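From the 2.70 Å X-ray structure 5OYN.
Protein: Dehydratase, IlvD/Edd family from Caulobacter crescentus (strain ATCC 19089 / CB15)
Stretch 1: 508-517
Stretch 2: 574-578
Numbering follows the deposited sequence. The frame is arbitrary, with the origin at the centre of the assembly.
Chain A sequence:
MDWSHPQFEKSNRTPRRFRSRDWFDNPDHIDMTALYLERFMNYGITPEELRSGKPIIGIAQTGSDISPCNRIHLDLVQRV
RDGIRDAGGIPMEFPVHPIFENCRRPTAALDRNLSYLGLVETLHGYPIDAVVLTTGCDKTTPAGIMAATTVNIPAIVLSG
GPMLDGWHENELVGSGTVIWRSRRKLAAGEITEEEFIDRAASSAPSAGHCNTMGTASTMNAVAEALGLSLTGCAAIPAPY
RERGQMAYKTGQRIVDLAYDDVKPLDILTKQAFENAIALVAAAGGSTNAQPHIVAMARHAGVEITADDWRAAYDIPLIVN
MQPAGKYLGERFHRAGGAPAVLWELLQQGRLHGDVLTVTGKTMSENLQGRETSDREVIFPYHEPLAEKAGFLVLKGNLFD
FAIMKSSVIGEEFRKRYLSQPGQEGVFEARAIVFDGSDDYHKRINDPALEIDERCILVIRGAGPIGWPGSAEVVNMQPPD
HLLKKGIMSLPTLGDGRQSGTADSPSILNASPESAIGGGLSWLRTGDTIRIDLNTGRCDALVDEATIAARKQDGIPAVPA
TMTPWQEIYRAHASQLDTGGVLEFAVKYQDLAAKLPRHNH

Stretch 1 508-517: LNASPESAIG
Stretch 2 574-578: SQLDT

Stretch 1 enters as the end of a β-strand, 508-511, and then turns through a loop and a short 3-10 segment at 514-515. Stretch 2 is a compact turn with its own 3-10 segment at 576-577, closed by the backbone bond from Thr578 N to Gln575 O (2.9 Å). The register is set by two CA pairs: Asn509 CA lies 6.1 Å from Leu576 CA, and Ser511 CA lies 5.8 Å from Asp577 CA. The contact buries 317 Å² in total.

Leu508 (phi/psi -129/163, chi1 m) is buried but points sideways and takes no part. Asn509 breaks the extended pattern with phi/psi 63/33, a left-handed conformation that asparagine tolerates better than most residues. Its side chain (chi1 m, chi2 -18°) points toward stretch 2, where OD1 of Asn509 packs 4.0 Å from CD1 of Leu576, itself in the mt rotamer; ND2 is satisfied elsewhere in the structure. Ala510 (-64/120) points away, so its small methyl leaves the interface to its neighbours.

Ser511 (-121/139, chi1 -40°, m) turns back toward stretch 2. Its hydroxyl OG donates to Asn509 O at 2.9 Å and accepts a weak hydrogen bond from Asp577 N, 3.1 Å from Ser511 OG with an angle of 125°. Serine suits this place because one short side chain can serve both roles while CB of Ser511 approaches closely, 3.6 Å from CB of Asp577 and 4.1 Å from CB of Gln575.

A cis peptide bond leads into Pro512 (-80/150, C-gamma endo), a geometry that proline adopts more readily than other residues. CA of Pro512 lies 3.5 Å from OE1 of Gln575.

Glu513 (-67/164) makes the strongest polar link. Glu513 N donates to Gln575 OE1 at 2.6 Å (162°), and Gln575 NE2 donates to Glu513 OE2 at 2.6 Å (166°). A primary amide is well matched to this task, offering an acceptor to the backbone and a donor to the carboxylate. Gln575 (-93/163) reaches both with chi1 m, chi2 -83° and chi3 -70°, burying 101 Å², the largest share of any residue here. Glu513 points sideways from CA, but chi1 p, chi2 t and chi3 -71° bring its end nearer.

Ser514 (-48/-52) points away, and Ala515 (-65/-9) continues the turn. Ile516 (-117/28, chi1 p, chi2 t) points toward stretch 2 and lays its CD1 3.9 Å from CD of Gln575, adding apolar cover beside the amide. Ile516 N bonds to Glu513 O at 3.3 Å. Gly517 ends the stretch at 79/31, a positive phi that favours glycine, with Gly517 N bonded to Ser514 O at 2.7 Å.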

# COMPACT_ATOMS: atom_id res chain seq x y z
N LEU A 508 -39.85 -16.78 -9.79
CA LEU A 508 -38.86 -15.81 -10.23
C LEU A 508 -38.35 -16.14 -11.62
O LEU A 508 -38.47 -17.27 -12.09
CB LEU A 508 -37.65 -15.77 -9.29
CG LEU A 508 -37.96 -15.31 -7.89
CD1 LEU A 508 -37.41 -16.32 -6.92
CD2 LEU A 508 -37.32 -13.96 -7.69
N ASN A 509 -37.73 -15.12 -12.22
CA ASN A 509 -36.98 -15.25 -13.48
C ASN A 509 -37.88 -15.68 -14.63
O ASN A 509 -37.45 -16.40 -15.54
CB ASN A 509 -35.80 -16.23 -13.33
CG ASN A 509 -34.90 -15.90 -12.16
OD1 ASN A 509 -34.92 -14.78 -11.63
ND2 ASN A 509 -34.09 -16.87 -11.75
N ALA A 510 -39.14 -15.24 -14.60
CA ALA A 510 -40.13 -15.73 -15.55
C ALA A 510 -39.74 -15.33 -16.97
O ALA A 510 -39.60 -14.14 -17.27
CB ALA A 510 -41.52 -15.18 -15.21
N SER A 511 -39.54 -16.33 -17.82
CA SER A 511 -39.17 -16.14 -19.21
C SER A 511 -40.22 -16.77 -20.12
O SER A 511 -40.73 -17.86 -19.83
CB SER A 511 -37.79 -16.75 -19.50
OG SER A 511 -36.90 -16.50 -18.43
N PRO A 512 -40.58 -16.11 -21.24
CA PRO A 512 -40.03 -14.79 -21.58
C PRO A 512 -40.73 -13.68 -20.80
O PRO A 512 -41.91 -13.81 -20.45
CB PRO A 512 -40.30 -14.66 -23.08
CG PRO A 512 -41.33 -15.75 -23.42
CD PRO A 512 -41.63 -16.54 -22.18
N GLU A 513 -39.99 -12.60 -20.53
CA GLU A 513 -40.51 -11.53 -19.69
C GLU A 513 -41.66 -10.81 -20.40
O GLU A 513 -41.85 -10.92 -21.61
CB GLU A 513 -39.41 -10.53 -19.36
CG GLU A 513 -38.89 -9.82 -20.59
CD GLU A 513 -37.76 -8.88 -20.30
OE1 GLU A 513 -38.02 -7.83 -19.68
OE2 GLU A 513 -36.61 -9.19 -20.72
N SER A 514 -42.42 -10.06 -19.60
CA SER A 514 -43.50 -9.23 -20.13
C SER A 514 -43.04 -8.41 -21.33
O SER A 514 -43.65 -8.46 -22.40
CB SER A 514 -44.04 -8.33 -19.02
OG SER A 514 -44.61 -7.14 -19.54
N ALA A 515 -41.94 -7.67 -21.18
CA ALA A 515 -41.59 -6.64 -22.16
C ALA A 515 -41.26 -7.19 -23.55
O ALA A 515 -41.08 -6.38 -24.47
CB ALA A 515 -40.41 -5.82 -21.65
N ILE A 516 -41.14 -8.50 -23.73
CA ILE A 516 -41.00 -9.02 -25.09
C ILE A 516 -42.19 -9.91 -25.41
O ILE A 516 -42.10 -10.83 -26.23
CB ILE A 516 -39.66 -9.75 -25.29
CG1 ILE A 516 -39.54 -10.98 -24.40
CG2 ILE A 516 -38.50 -8.80 -25.09
CD1 ILE A 516 -38.63 -12.05 -25.01
N GLY A 517 -43.33 -9.63 -24.77
CA GLY A 517 -44.54 -10.35 -25.07
C GLY A 517 -44.67 -11.71 -24.44
O GLY A 517 -45.28 -12.61 -25.03
N SER A 574 -30.02 -12.08 -23.88
CA SER A 574 -31.01 -13.14 -23.87
C SER A 574 -31.93 -13.00 -22.66
O SER A 574 -31.83 -12.06 -21.87
CB SER A 574 -30.32 -14.50 -23.86
OG SER A 574 -30.17 -14.98 -22.53
N GLN A 575 -32.83 -13.95 -22.49
CA GLN A 575 -33.62 -13.99 -21.27
C GLN A 575 -32.94 -14.89 -20.24
O GLN A 575 -32.06 -15.69 -20.57
CB GLN A 575 -35.04 -14.49 -21.54
CG GLN A 575 -35.82 -13.63 -22.51
CD GLN A 575 -36.46 -12.44 -21.82
OE1 GLN A 575 -37.40 -12.59 -21.04
NE2 GLN A 575 -35.93 -11.24 -22.10
N LEU A 576 -33.36 -14.73 -18.98
CA LEU A 576 -32.75 -15.51 -17.89
C LEU A 576 -32.98 -17.00 -18.03
O LEU A 576 -32.29 -17.79 -17.37
CB LEU A 576 -33.25 -15.01 -16.53
CG LEU A 576 -33.18 -13.49 -16.35
CD1 LEU A 576 -33.98 -13.04 -15.14
CD2 LEU A 576 -31.70 -12.98 -16.28
N ASP A 577 -33.95 -17.41 -18.86
CA ASP A 577 -34.06 -18.81 -19.26
C ASP A 577 -32.70 -19.35 -19.68
O ASP A 577 -32.28 -20.42 -19.22
CB ASP A 577 -35.11 -18.95 -20.40
CG ASP A 577 -34.64 -18.36 -21.77
OD1 ASP A 577 -35.21 -17.34 -22.24
OD2 ASP A 577 -33.71 -18.93 -22.40
N THR A 578 -31.98 -18.62 -20.53
CA THR A 578 -30.66 -18.99 -21.01
C THR A 578 -29.58 -18.05 -20.47
O THR A 578 -28.57 -17.81 -21.13
CB THR A 578 -30.60 -19.02 -22.54
OG1 THR A 578 -31.41 -17.95 -23.08
CG2 THR A 578 -31.07 -20.39 -23.09